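PDB 5WB5: putative eukaryotic translation initiation factor eIF-4E from Leishmania major, which probably binds the 7-methylguanosine cap of messenger RNA, including the cap 4 form, and acts in the initiation of translation. Local coordinates for residues V52-V55 with E56-F59; V182-A185 with S186-D189; Y31-P34 with S35-N38. All coordinates share one frame; numbering follows the deposited sequence.

Contact 1 of 3, residues V52-V55 with E56-F59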
loop_
_atom_site.group_PDB
_atom_site.type_symbol
_atom_site.label_atom_id
_atom_site.label_comp_id
_atom_site.label_asym_id
_atom_site.label_seq_id
_atom_site.Cartn_x
_atom_site.Cartn_y
_atom_site.Cartn_z
ATOM N N VAL A 52 7.150 8.531 -2.719
ATOM C CA VAL A 52 7.570 8.117 -4.049
ATOM C C VAL A 52 6.857 8.986 -5.074
ATOM O O VAL A 52 5.649 9.236 -4.964
ATOM C CB VAL A 52 7.275 6.623 -4.301
ATOM C CG1 VAL A 52 8.033 5.759 -3.306
ATOM C CG2 VAL A 52 5.783 6.345 -4.222
ATOM N N HIS A 53 7.617 9.441 -6.075
ATOM C CA HIS A 53 7.089 10.234 -7.173
ATOM C C HIS A 53 7.303 9.594 -8.538
ATOM O O HIS A 53 6.791 10.121 -9.532
ATOM C CB HIS A 53 7.732 11.631 -7.185
ATOM C CG HIS A 53 7.819 12.271 -5.834
ATOM N ND1 HIS A 53 8.756 11.900 -4.895
ATOM C CD2 HIS A 53 7.087 13.259 -5.266
ATOM C CE1 HIS A 53 8.598 12.631 -3.805
ATOM N NE2 HIS A 53 7.592 13.462 -4.004
ATOM N N SER A 54 8.044 8.489 -8.618
ATOM C CA SER A 54 8.340 7.841 -9.888
ATOM C C SER A 54 8.310 6.329 -9.714
ATOM O O SER A 54 8.381 5.807 -8.599
ATOM C CB SER A 54 9.707 8.276 -10.427
ATOM O OG SER A 54 10.746 7.872 -9.547
ATOM N N VAL A 55 8.213 5.627 -10.847
ATOM C CA VAL A 55 8.211 4.165 -10.829
ATOM C C VAL A 55 9.496 3.643 -10.198
ATOM O O VAL A 55 9.486 2.657 -9.444
ATOM C CB VAL A 55 8.024 3.617 -12.257
ATOM C CG1 VAL A 55 7.945 2.097 -12.243
ATOM C CG2 VAL A 55 6.773 4.202 -12.907
ATOM N N GLU A 56 10.622 4.298 -10.490
ATOM C CA GLU A 56 11.899 3.874 -9.927
ATOM C C GLU A 56 11.907 4.029 -8.412
ATOM O O GLU A 56 12.326 3.118 -7.686
ATOM C CB GLU A 56 13.043 4.675 -10.554
ATOM C CG GLU A 56 13.229 4.451 -12.050
ATOM C CD GLU A 56 12.277 5.277 -12.901
ATOM O OE1 GLU A 56 11.329 5.864 -12.340
ATOM O OE2 GLU A 56 12.479 5.345 -14.132
ATOM N N GLU A 57 11.465 5.190 -7.917
ATOM C CA GLU A 57 11.353 5.379 -6.475
ATOM C C GLU A 57 10.450 4.319 -5.862
ATOM O O GLU A 57 10.745 3.783 -4.787
ATOM C CB GLU A 57 10.813 6.775 -6.163
ATOM C CG GLU A 57 11.793 7.899 -6.415
ATOM C CD GLU A 57 11.373 9.200 -5.755
ATOM O OE1 GLU A 57 10.155 9.427 -5.593
ATOM O OE2 GLU A 57 12.265 9.996 -5.388
ATOM N N PHE A 58 9.339 4.013 -6.533
ATOM C CA PHE A 58 8.418 3.001 -6.032
ATOM C C PHE A 58 9.118 1.658 -5.870
ATOM O O PHE A 58 8.986 0.994 -4.834
ATOM C CB PHE A 58 7.225 2.884 -6.979
ATOM C CG PHE A 58 6.336 1.710 -6.699
ATOM C CD1 PHE A 58 5.420 1.746 -5.664
ATOM C CD2 PHE A 58 6.408 0.576 -7.484
ATOM C CE1 PHE A 58 4.595 0.669 -5.417
ATOM C CE2 PHE A 58 5.587 -0.505 -7.238
ATOM C CZ PHE A 58 4.680 -0.459 -6.205
ATOM N N PHE A 59 9.885 1.244 -6.881
ATOM C CA PHE A 59 10.537 -0.058 -6.798
ATOM C C PHE A 59 11.683 -0.060 -5.791
ATOM O O PHE A 59 11.969 -1.103 -5.193
ATOM C CB PHE A 59 11.013 -0.496 -8.178
ATOM C CG PHE A 59 9.917 -1.082 -9.020
ATOM C CD1 PHE A 59 9.453 -2.366 -8.777
ATOM C CD2 PHE A 59 9.331 -0.345 -10.032
ATOM C CE1 PHE A 59 8.438 -2.906 -9.536
ATOM C CE2 PHE A 59 8.315 -0.880 -10.794
ATOM C CZ PHE A 59 7.868 -2.164 -10.546
#

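Contact 2 of 3, residues V182-A185 with S186-D189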
loop_
_atom_site.group_PDB
_atom_site.type_symbol
_atom_site.label_atom_id
_atom_site.label_comp_id
_atom_site.label_asym_id
_atom_site.label_seq_id
_atom_site.Cartn_x
_atom_site.Cartn_y
_atom_site.Cartn_z
ATOM N N VAL A 182 -11.237 4.614 -0.604
ATOM C CA VAL A 182 -11.708 5.504 -1.660
ATOM C C VAL A 182 -12.168 6.816 -1.035
ATOM O O VAL A 182 -11.990 7.039 0.169
ATOM C CB VAL A 182 -12.843 4.849 -2.472
ATOM C CG1 VAL A 182 -12.375 3.531 -3.065
ATOM C CG2 VAL A 182 -14.077 4.632 -1.603
ATOM N N SER A 183 -12.777 7.685 -1.844
ATOM C CA SER A 183 -13.195 9.008 -1.400
ATOM C C SER A 183 -14.700 9.229 -1.444
ATOM O O SER A 183 -15.213 10.004 -0.634
ATOM C CB SER A 183 -12.522 10.095 -2.255
ATOM O OG SER A 183 -12.919 9.998 -3.611
ATOM N N ASP A 184 -15.415 8.579 -2.359
ATOM C CA ASP A 184 -16.856 8.764 -2.518
ATOM C C ASP A 184 -17.543 7.429 -2.262
ATOM O O ASP A 184 -17.470 6.516 -3.092
ATOM C CB ASP A 184 -17.186 9.295 -3.914
ATOM C CG ASP A 184 -18.665 9.591 -4.094
ATOM O OD1 ASP A 184 -19.175 10.530 -3.446
ATOM O OD2 ASP A 184 -19.319 8.886 -4.891
ATOM N N ALA A 185 -18.210 7.315 -1.113
ATOM C CA ALA A 185 -18.922 6.093 -0.763
ATOM C C ALA A 185 -20.233 5.932 -1.521
ATOM O O ALA A 185 -20.815 4.843 -1.490
ATOM C CB ALA A 185 -19.198 6.062 0.740
ATOM N N SER A 186 -20.710 6.979 -2.193
ATOM C CA SER A 186 -21.971 6.915 -2.919
ATOM C C SER A 186 -21.823 6.347 -4.323
ATOM O O SER A 186 -22.820 5.899 -4.902
ATOM C CB SER A 186 -22.596 8.311 -3.007
ATOM O OG SER A 186 -21.734 9.221 -3.670
ATOM N N ALA A 187 -20.613 6.350 -4.877
ATOM C CA ALA A 187 -20.375 5.871 -6.238
ATOM C C ALA A 187 -20.467 4.351 -6.256
ATOM O O ALA A 187 -19.549 3.653 -5.824
ATOM C CB ALA A 187 -19.013 6.342 -6.734
ATOM N N THR A 188 -21.581 3.831 -6.769
ATOM C CA THR A 188 -21.782 2.387 -6.815
ATOM C C THR A 188 -21.013 1.758 -7.972
ATOM O O THR A 188 -20.355 0.723 -7.804
ATOM C CB THR A 188 -23.274 2.074 -6.933
ATOM O OG1 THR A 188 -23.791 2.656 -8.137
ATOM C CG2 THR A 188 -24.036 2.634 -5.738
ATOM N N ASP A 189 -21.091 2.370 -9.156
ATOM C CA ASP A 189 -20.383 1.837 -10.314
ATOM C C ASP A 189 -18.880 1.826 -10.075
ATOM O O ASP A 189 -18.188 0.875 -10.457
ATOM C CB ASP A 189 -20.719 2.660 -11.559
ATOM C CG ASP A 189 -22.214 2.756 -11.813
ATOM O OD1 ASP A 189 -22.956 1.844 -11.390
ATOM O OD2 ASP A 189 -22.648 3.748 -12.439
#

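Contact 3 of 3, residues Y31-P34 with S35-N38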
loop_
_atom_site.group_PDB
_atom_site.type_symbol
_atom_site.label_atom_id
_atom_site.label_comp_id
_atom_site.label_asym_id
_atom_site.label_seq_id
_atom_site.Cartn_x
_atom_site.Cartn_y
_atom_site.Cartn_z
ATOM N N TYR A 31 3.920 3.017 8.446
ATOM C CA TYR A 31 3.960 1.748 9.162
ATOM C C TYR A 31 3.595 1.971 10.621
ATOM O O TYR A 31 4.105 2.899 11.251
ATOM C CB TYR A 31 5.348 1.110 9.095
ATOM C CG TYR A 31 5.559 -0.027 10.073
ATOM C CD1 TYR A 31 6.011 0.215 11.366
ATOM C CD2 TYR A 31 5.315 -1.341 9.703
ATOM C CE1 TYR A 31 6.208 -0.819 12.259
ATOM C CE2 TYR A 31 5.511 -2.380 10.587
ATOM C CZ TYR A 31 5.958 -2.117 11.862
ATOM O OH TYR A 31 6.152 -3.162 12.737
ATOM N N ASP A 32 2.722 1.122 11.161
ATOM C CA ASP A 32 2.412 1.210 12.587
ATOM C C ASP A 32 2.305 -0.185 13.186
ATOM O O ASP A 32 2.122 -1.177 12.476
ATOM C CB ASP A 32 1.133 2.018 12.864
ATOM C CG ASP A 32 -0.126 1.350 12.345
ATOM O OD1 ASP A 32 -0.073 0.164 11.965
ATOM O OD2 ASP A 32 -1.181 2.020 12.320
ATOM N N SER A 33 2.437 -0.241 14.517
ATOM C CA SER A 33 2.471 -1.487 15.275
ATOM C C SER A 33 2.431 -1.170 16.766
ATOM O O SER A 33 2.523 0.004 17.147
ATOM C CB SER A 33 3.727 -2.295 14.932
ATOM O OG SER A 33 4.894 -1.665 15.437
ATOM N N PRO A 34 2.288 -2.172 17.637
ATOM C CA PRO A 34 2.304 -1.881 19.081
ATOM C C PRO A 34 3.546 -1.134 19.532
ATOM O O PRO A 34 3.486 -0.387 20.516
ATOM C CB PRO A 34 2.221 -3.273 19.720
ATOM C CG PRO A 34 1.523 -4.107 18.700
ATOM C CD PRO A 34 1.969 -3.584 17.363
ATOM N N SER A 35 4.675 -1.315 18.842
ATOM C CA SER A 35 5.892 -0.602 19.216
ATOM C C SER A 35 5.807 0.879 18.873
ATOM O O SER A 35 6.486 1.698 19.503
ATOM C CB SER A 35 7.098 -1.236 18.531
ATOM O OG SER A 35 7.289 -2.566 18.979
ATOM N N THR A 36 4.992 1.241 17.885
ATOM C CA THR A 36 4.751 2.637 17.550
ATOM C C THR A 36 3.498 3.183 18.216
ATOM O O THR A 36 3.217 4.379 18.091
ATOM C CB THR A 36 4.638 2.813 16.027
ATOM O OG1 THR A 36 3.510 2.078 15.536
ATOM C CG2 THR A 36 5.902 2.322 15.330
ATOM N N TYR A 37 2.744 2.339 18.918
ATOM C CA TYR A 37 1.509 2.775 19.555
ATOM C C TYR A 37 1.786 3.920 20.520
ATOM O O TYR A 37 2.570 3.776 21.463
ATOM C CB TYR A 37 0.857 1.601 20.285
ATOM C CG TYR A 37 -0.395 1.971 21.050
ATOM C CD1 TYR A 37 -1.613 2.123 20.399
ATOM C CD2 TYR A 37 -0.359 2.165 22.422
ATOM C CE1 TYR A 37 -2.759 2.461 21.096
ATOM C CE2 TYR A 37 -1.500 2.503 23.127
ATOM C CZ TYR A 37 -2.696 2.650 22.459
ATOM O OH TYR A 37 -3.834 2.986 23.159
ATOM N N ASN A 38 1.139 5.058 20.278
ATOM C CA ASN A 38 1.260 6.239 21.126
ATOM C C ASN A 38 0.057 6.275 22.062
ATOM O O ASN A 38 -1.061 6.588 21.637
ATOM C CB ASN A 38 1.348 7.501 20.271
ATOM C CG ASN A 38 1.482 8.770 21.100
ATOM O OD1 ASN A 38 0.864 8.913 22.155
ATOM N ND2 ASN A 38 2.295 9.703 20.618
#

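Contact 1 of 3, residues V52-V55 with E56-F59
Glu57 reaches back from the first turn of helix 55-64 to His53 on the strand before it. Its CB lies 4.0 Å from Val52 CB, and its CG sits 3.3 Å from Ser54 OG. Beyond CG the chain is extended (chi2 -165°), carrying the carboxylate to His53. There OE1 accepts two hydrogen bonds. Backbone His53 N, 2.6 Å from Glu57 OE1, meets it nearly head-on. His53 ND1, 2.9 Å from Glu57 OE1, is met by the syn lone pair of that oxygen. OE1 lies close to the imidazole plane, although ring and carboxylate planes are 53° apart. The bond from ND1 would limit ring rotation, and the one from N ties the carboxylate to the strand end; two donors would suit a negative carboxylate.

This is a strand-to-helix junction of the eIF4E fold, with Ser54 as N-cap. Ser54 OG accepts from Glu57 N at 3.2 Å, a nearly straight capping bond. Phe58 N donates to Ser54 O at 2.9 Å and Phe59 N to Val55 O. Val55 and Phe59 lie side by side, with Val55 CG1 at the Phe59 ring edge, 3.3 Å from Phe59 CE2. The Glu56 carboxylate turns to His21, and Phe58 packs on helix 133-147.

Contact 2 of 3, residues V182-A185 with S186-D189
A tight turn joins strand 175-182 to helix 188-200, and Asp184 and Ser186 bond across it just ahead of the helix. Ala187 holds the N-cap position. The turn lies at the surface of the eIF4E fold, its centre about 17 Å from the centre of the chain. Asp184 has CG anti to its own N (chi1 -176°), and this swings the carboxylate forward over the next residues. The hydroxyl of Ser186 comes back to meet it. Ser186 OG donates to Asp184 OD2 at 2.7 Å. It approaches on the syn side, the side of the other oxygen, and stands 27° out of the carboxylate plane. The hydroxyl therefore lies near both oxygens, with Ser186 OG 2.9 Å from Asp184 OD1.

Ala185 sits at the bend between the two. It faces the last strand of the sheet, where its methyl touches Phe212 and Lys214. Val182 also packs on Phe212, with its backbone bonded to Gly97, and Ser183 OG is tied to the carbonyl of Pro162. The Ala187 methyl comes near the same carboxylate oxygen that Ser186 bonds, with Ala187 CB 3.2 Å from Asp184 OD2.

Contact 3 of 3, residues Y31-P34 with S35-N38
Thr36 has OG1 between its backbone N and carbonyl carbon (chi1 63°), and this turns the hydroxyl back to the start of the turn, onto Ser33. Ser33 holds its own OG in the same setting (chi1 70°), directed at the backbone of Ser35. Ser33 N donates to Thr36 OG1 at 2.8 Å, with an N-H...O angle of 150°. The same hydroxyl stands 3.6 Å from Asp32 CB, and it is also bonded to the carbonyl of Ser45, farther along the loop. One threonine oxygen thus joins the end of strand 22-32 to the approach to strand 47-54.

Here the chain leaves strand 22-32, next to the outermost strand 47-54 of the eIF4E sheet, through a type I beta turn, Ser33 to Thr36. Thr36 N donates to Ser33 O at 2.9 Å, but comes from well above the carbonyl plane and not along a lone pair. Two weak bonds add to it. Ser35 N lies 3.4 Å from Ser33 OG, and Tyr37 N lies 3.2 Å from Pro34 O. Tyr37 CB packs beside that carbonyl, 3.3 Å from Pro34 O.

On the sheet side the Tyr31 ring comes obliquely toward the methyl of Thr36, with Tyr31 CE1 4.4 Å from Thr36 CG2. Tyr31 OH is bonded to Ser75 OG and receives a weak bond from Ser33 OG. Tyr31 and Thr36 touch apolar side chains of the other protein chain.

How the contacts relate
From the N terminus, contact 3 comes first, where strand 22-32 ends and the loop to strand 47-54 begins. Contact 1 follows, where strand 47-54 passes into helix 55-64. Strands 22-32 and 47-54 are neighbours in the antiparallel sheet, so these two contacts lie on the first two strands in the order across the sheet. Their centres are nevertheless 25 Å apart. Contact 2 comes much later, between strand 175-182 and helix 188-200. Its centre lies 28 Å from that of contact 1 and 30 Å from that of contact 3. The three are in series; none nests in or crosses another, and none touches. Each closes a local turn: contacts 1 and 2 lead from strand to helix, contact 3 from strand to loop.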